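Local atomic coordinates of Rab GDP dissociation inhibitor alpha (PDB entry 6C87), a protein that probably binds prenylated Rab GTPases in their GDP-bound state, slowing nucleotide release and keeping them soluble by drawing them off membranes. Residues A362-T367 against K378-L383; N372-V377 against D388-Y393. All blocks are in the same frame, centred on the assembly; numbering follows the deposited sequence.

Interaction 1: A362-T367 against K378-L383; sequences AIVSTT and KVVLDL
No ring, amide or carboxylate enters the contact between Val-364 and the pair Val-380 and Leu-381, so there is no flat group to stack. The one planar acid in the two segments, Asp-382, is exposed and takes no part in the contact; its OD2 receives Lys-378 NZ at 2.8 Å through the syn lone pair, a salt bridge one turn apart on the helix.

Across the contact, Val-364 and Val-380 meet tip to tip. CG1 of Val-380 is seated between the two methyls of Val-364, 3.7 Å from both CG1 and CG2. The side chain of Val-380 is turned so that this methyl lies anti to the backbone N (chi1 -179°), which points it at the strand. Leu-381 comes in obliquely and offers one branch, its CD2 lying 3.9 Å from Val-364 CG2. Short, branched valines suit the close meeting of strand and helix, whereas the longer leucine reaches in from the side of the helix. Ile-343 of the adjoining strand touches both valines, and Val-377 also packs on Val-364.

With no hydrogen bond between the segments, the contact rests on dispersion and exclusion of water, its fit set by shape.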
loop_
_atom_site.group_PDB
_atom_site.type_symbol
_atom_site.label_atom_id
_atom_site.label_comp_id
_atom_site.label_asym_id
_atom_site.label_seq_id
_atom_site.Cartn_x
_atom_site.Cartn_y
_atom_site.Cartn_z
ATOM N N ALA A 362 40.021 11.690 -7.959
ATOM C CA ALA A 362 38.988 12.707 -8.118
ATOM C C ALA A 362 38.443 12.576 -9.528
ATOM O O ALA A 362 39.198 12.662 -10.505
ATOM C CB ALA A 362 39.523 14.119 -7.859
ATOM N N ILE A 363 37.153 12.297 -9.637
ATOM C CA ILE A 363 36.532 12.052 -10.927
ATOM C C ILE A 363 35.507 13.147 -11.173
ATOM O O ILE A 363 34.618 13.375 -10.344
ATOM C CB ILE A 363 35.923 10.643 -10.997
ATOM C CG1 ILE A 363 37.053 9.625 -10.757
ATOM C CG2 ILE A 363 35.260 10.413 -12.356
ATOM C CD1 ILE A 363 36.713 8.183 -11.027
ATOM N N VAL A 364 35.662 13.848 -12.293
ATOM C CA VAL A 364 34.819 14.975 -12.663
ATOM C C VAL A 364 33.878 14.514 -13.766
ATOM O O VAL A 364 34.315 13.897 -14.745
ATOM C CB VAL A 364 35.664 16.174 -13.125
ATOM C CG1 VAL A 364 34.772 17.390 -13.360
ATOM C CG2 VAL A 364 36.761 16.464 -12.108
ATOM N N SER A 365 32.586 14.792 -13.605
ATOM C CA SER A 365 31.607 14.294 -14.552
ATOM C C SER A 365 30.559 15.358 -14.846
ATOM O O SER A 365 30.126 16.091 -13.951
ATOM C CB SER A 365 30.931 13.019 -14.023
ATOM O OG SER A 365 30.154 13.299 -12.873
ATOM N N THR A 366 30.136 15.413 -16.104
ATOM C CA THR A 366 29.038 16.280 -16.486
ATOM C C THR A 366 28.488 15.789 -17.813
ATOM O O THR A 366 29.150 15.055 -18.549
ATOM C CB THR A 366 29.471 17.751 -16.582
ATOM O OG1 THR A 366 28.311 18.586 -16.680
ATOM C CG2 THR A 366 30.367 17.984 -17.788
ATOM N N THR A 367 27.250 16.177 -18.084
ATOM C CA THR A 367 26.677 15.955 -19.399
ATOM C C THR A 367 27.375 16.867 -20.396
ATOM O O THR A 367 27.629 18.037 -20.112
ATOM C CB THR A 367 25.174 16.228 -19.376
ATOM O OG1 THR A 367 24.521 15.256 -18.546
ATOM C CG2 THR A 367 24.578 16.201 -20.778
ATOM N N LYS A 378 36.905 22.399 -17.231
ATOM C CA LYS A 378 38.155 23.054 -16.855
ATOM C C LYS A 378 38.010 23.827 -15.549
ATOM O O LYS A 378 38.965 23.917 -14.770
ATOM C CB LYS A 378 38.632 23.982 -17.973
ATOM C CG LYS A 378 39.961 24.642 -17.680
ATOM C CD LYS A 378 40.445 25.475 -18.852
ATOM C CE LYS A 378 41.816 26.080 -18.562
ATOM N NZ LYS A 378 41.747 27.166 -17.552
ATOM N N VAL A 379 36.822 24.377 -15.284
ATOM C CA VAL A 379 36.605 25.103 -14.037
ATOM C C VAL A 379 36.848 24.193 -12.844
ATOM O O VAL A 379 37.360 24.638 -11.811
ATOM C CB VAL A 379 35.184 25.712 -14.005
ATOM C CG1 VAL A 379 34.117 24.624 -14.119
ATOM C CG2 VAL A 379 34.975 26.544 -12.745
ATOM N N VAL A 380 36.511 22.907 -12.966
ATOM C CA VAL A 380 36.733 21.980 -11.864
ATOM C C VAL A 380 38.186 21.520 -11.836
ATOM O O VAL A 380 38.824 21.496 -10.778
ATOM C CB VAL A 380 35.769 20.784 -11.963
ATOM C CG1 VAL A 380 36.001 19.842 -10.803
ATOM C CG2 VAL A 380 34.329 21.250 -12.009
ATOM N N LEU A 381 38.736 21.157 -12.999
ATOM C CA LEU A 381 40.116 20.686 -13.058
ATOM C C LEU A 381 41.098 21.726 -12.540
ATOM O O LEU A 381 42.116 21.370 -11.933
ATOM C CB LEU A 381 40.474 20.305 -14.491
ATOM C CG LEU A 381 39.605 19.184 -15.039
ATOM C CD1 LEU A 381 39.984 18.887 -16.472
ATOM C CD2 LEU A 381 39.763 17.944 -14.159
ATOM N N ASP A 382 40.821 23.013 -12.764
ATOM C CA ASP A 382 41.723 24.037 -12.255
ATOM C C ASP A 382 41.773 24.019 -10.731
ATOM O O ASP A 382 42.812 24.325 -10.137
ATOM C CB ASP A 382 41.308 25.421 -12.766
ATOM C CG ASP A 382 41.690 25.654 -14.227
ATOM O OD1 ASP A 382 42.443 24.827 -14.792
ATOM O OD2 ASP A 382 41.236 26.670 -14.808
ATOM N N LEU A 383 40.680 23.623 -10.083
ATOM C CA LEU A 383 40.685 23.539 -8.632
ATOM C C LEU A 383 41.451 22.327 -8.125
ATOM O O LEU A 383 41.841 22.307 -6.950
ATOM C CB LEU A 383 39.246 23.509 -8.113
ATOM C CG LEU A 383 38.405 24.762 -8.395
ATOM C CD1 LEU A 383 36.920 24.525 -8.118
ATOM C CD2 LEU A 383 38.897 25.911 -7.559
#

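Interaction 2: N372-V377 against D388-Y393; sequences NPENEV and DEKFVY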
loop_
_atom_site.group_PDB
_atom_site.type_symbol
_atom_site.label_atom_id
_atom_site.label_comp_id
_atom_site.label_asym_id
_atom_site.label_seq_id
_atom_site.Cartn_x
_atom_site.Cartn_y
_atom_site.Cartn_z
ATOM N N ASN A 372 33.880 20.695 -27.293
ATOM C CA ASN A 372 35.117 20.546 -26.532
ATOM C C ASN A 372 34.740 20.109 -25.119
ATOM O O ASN A 372 34.690 20.930 -24.191
ATOM C CB ASN A 372 35.932 21.837 -26.524
ATOM C CG ASN A 372 37.342 21.630 -26.010
ATOM O OD1 ASN A 372 37.692 20.550 -25.529
ATOM N ND2 ASN A 372 38.162 22.670 -26.102
ATOM N N PRO A 373 34.475 18.814 -24.919
ATOM C CA PRO A 373 34.018 18.359 -23.593
ATOM C C PRO A 373 35.015 18.616 -22.480
ATOM O O PRO A 373 34.612 18.983 -21.369
ATOM C CB PRO A 373 33.781 16.857 -23.806
ATOM C CG PRO A 373 33.647 16.691 -25.294
ATOM C CD PRO A 373 34.542 17.718 -25.897
ATOM N N GLU A 374 36.312 18.450 -22.753
ATOM C CA GLU A 374 37.323 18.651 -21.717
ATOM C C GLU A 374 37.289 20.071 -21.171
ATOM O O GLU A 374 37.466 20.290 -19.967
ATOM C CB GLU A 374 38.703 18.344 -22.288
ATOM C CG GLU A 374 39.180 16.940 -22.060
ATOM C CD GLU A 374 40.604 16.735 -22.523
ATOM O OE1 GLU A 374 41.540 17.092 -21.770
ATOM O OE2 GLU A 374 40.783 16.202 -23.642
ATOM N N ASN A 375 37.067 21.052 -22.040
ATOM C CA ASN A 375 37.055 22.437 -21.598
ATOM C C ASN A 375 35.840 22.745 -20.735
ATOM O O ASN A 375 35.880 23.686 -19.933
ATOM C CB ASN A 375 37.131 23.370 -22.809
ATOM C CG ASN A 375 37.184 24.826 -22.419
ATOM O OD1 ASN A 375 36.201 25.554 -22.555
ATOM N ND2 ASN A 375 38.341 25.264 -21.929
ATOM N N GLU A 376 34.752 21.984 -20.892
ATOM C CA GLU A 376 33.569 22.229 -20.075
ATOM C C GLU A 376 33.845 21.983 -18.593
ATOM O O GLU A 376 33.227 22.629 -17.743
ATOM C CB GLU A 376 32.394 21.374 -20.556
ATOM C CG GLU A 376 31.872 21.739 -21.939
ATOM C CD GLU A 376 30.778 20.789 -22.440
ATOM O OE1 GLU A 376 29.828 20.492 -21.680
ATOM O OE2 GLU A 376 30.877 20.324 -23.600
ATOM N N VAL A 377 34.761 21.067 -18.260
ATOM C CA VAL A 377 35.095 20.779 -16.865
ATOM C C VAL A 377 36.370 21.484 -16.419
ATOM O O VAL A 377 36.876 21.202 -15.328
ATOM C CB VAL A 377 35.210 19.262 -16.600
ATOM C CG1 VAL A 377 33.895 18.552 -16.897
ATOM C CG2 VAL A 377 36.357 18.654 -17.395
ATOM N N ASP A 388 48.501 14.572 -11.095
ATOM C CA ASP A 388 49.574 13.651 -11.464
ATOM C C ASP A 388 49.282 12.964 -12.789
ATOM O O ASP A 388 50.153 12.877 -13.662
ATOM C CB ASP A 388 49.770 12.603 -10.366
ATOM C CG ASP A 388 50.451 13.153 -9.127
ATOM O OD1 ASP A 388 50.751 14.370 -9.057
ATOM O OD2 ASP A 388 50.679 12.344 -8.206
ATOM N N GLU A 389 48.073 12.429 -12.932
ATOM C CA GLU A 389 47.611 11.753 -14.134
ATOM C C GLU A 389 46.143 12.053 -14.342
ATOM O O GLU A 389 45.377 12.162 -13.377
ATOM C CB GLU A 389 47.812 10.229 -14.101
ATOM C CG GLU A 389 49.228 9.781 -14.335
ATOM C CD GLU A 389 49.679 9.994 -15.768
ATOM O OE1 GLU A 389 48.823 10.310 -16.628
ATOM O OE2 GLU A 389 50.889 9.819 -16.034
ATOM N N LYS A 390 45.774 12.216 -15.611
ATOM C CA LYS A 390 44.422 12.576 -16.002
ATOM C C LYS A 390 43.977 11.672 -17.148
ATOM O O LYS A 390 44.697 11.521 -18.143
ATOM C CB LYS A 390 44.376 14.055 -16.400
ATOM C CG LYS A 390 43.017 14.558 -16.766
ATOM C CD LYS A 390 43.048 15.991 -17.274
ATOM C CE LYS A 390 44.092 16.172 -18.366
ATOM N NZ LYS A 390 43.725 17.308 -19.245
ATOM N N PHE A 391 42.783 11.098 -17.025
ATOM C CA PHE A 391 42.221 10.232 -18.055
ATOM C C PHE A 391 40.865 10.760 -18.493
ATOM O O PHE A 391 39.973 10.946 -17.658
ATOM C CB PHE A 391 42.052 8.798 -17.559
ATOM C CG PHE A 391 43.275 8.222 -16.932
ATOM C CD1 PHE A 391 44.265 7.642 -17.722
ATOM C CD2 PHE A 391 43.437 8.247 -15.552
ATOM C CE1 PHE A 391 45.401 7.089 -17.148
ATOM C CE2 PHE A 391 44.575 7.696 -14.965
ATOM C CZ PHE A 391 45.560 7.114 -15.771
ATOM N N VAL A 392 40.703 10.974 -19.797
ATOM C CA VAL A 392 39.443 11.465 -20.350
ATOM C C VAL A 392 38.590 10.278 -20.784
ATOM O O VAL A 392 38.985 9.502 -21.660
ATOM C CB VAL A 392 39.678 12.425 -21.524
ATOM C CG1 VAL A 392 38.346 12.848 -22.110
ATOM C CG2 VAL A 392 40.438 13.645 -21.050
ATOM N N TYR A 393 37.409 10.157 -20.188
ATOM C CA TYR A 393 36.518 9.019 -20.399
ATOM C C TYR A 393 35.153 9.553 -20.836
ATOM O O TYR A 393 34.351 9.989 -20.004
ATOM C CB TYR A 393 36.420 8.183 -19.125
ATOM C CG TYR A 393 35.653 6.889 -19.263
ATOM C CD1 TYR A 393 35.836 6.055 -20.360
ATOM C CD2 TYR A 393 34.746 6.500 -18.290
ATOM C CE1 TYR A 393 35.135 4.868 -20.479
ATOM C CE2 TYR A 393 34.046 5.314 -18.393
ATOM C CZ TYR A 393 34.238 4.503 -19.492
ATOM O OH TYR A 393 33.527 3.324 -19.591
#
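Glu-374 lays its side chain across Val-392 at about a right angle, and the two account for most of the surface buried here. The carboxylate rests face-on over a methyl: Val-392 CG2 is 3.7 Å from each of Glu-374 OE1 and OE2, and equally 3.7 Å from CG, so the valine underpins both the flat acid and its aliphatic stem. Lys-390, two residues earlier on the same side of the strand, supplies the opposite charge. Its NZ reaches Glu-374 OE1 at 3.3 Å in a salt bridge whose hydrogen bond is weak, the nitrogen lying somewhat out of the carboxylate plane on the side where Val-392 sits. A bend at chi3 (51°) in the otherwise extended lysine chain brings the ammonium to that oxygen.

Long, charged side chains suit this partly exposed place, since their stems pack while their ends can stay near water. Lys-390 also touches Val-311 of the neighbouring strand.

The arrangement belongs to a beta-alpha-beta crossover: parallel strands 360-367 and 389-400 flank strand 302-315, antiparallel to both. Lys-390 and Val-392 face the connecting helices, while Phe-391 turns to helix 56-64 on the other face.

From the N terminus the chain runs through strand 360-367, the short helix 373-376, helix 378-384 and then strand 389-400. Interaction 1 closes a loop of ten residues, 368-377, which contains the first partner of interaction 2; interaction 2 closes a loop of ten more, 378-387, so the two contacts cross. Both belong to the same beta-alpha-beta crossover, interaction 1 tying its second helix back to its first strand and interaction 2 tying its first helix forward to its second strand. Val-377, just before helix 378-384, packs against Thr-366, while Leu-381 lies near Lys-390. Together the contacts settle both helices on one face of the mixed sheet.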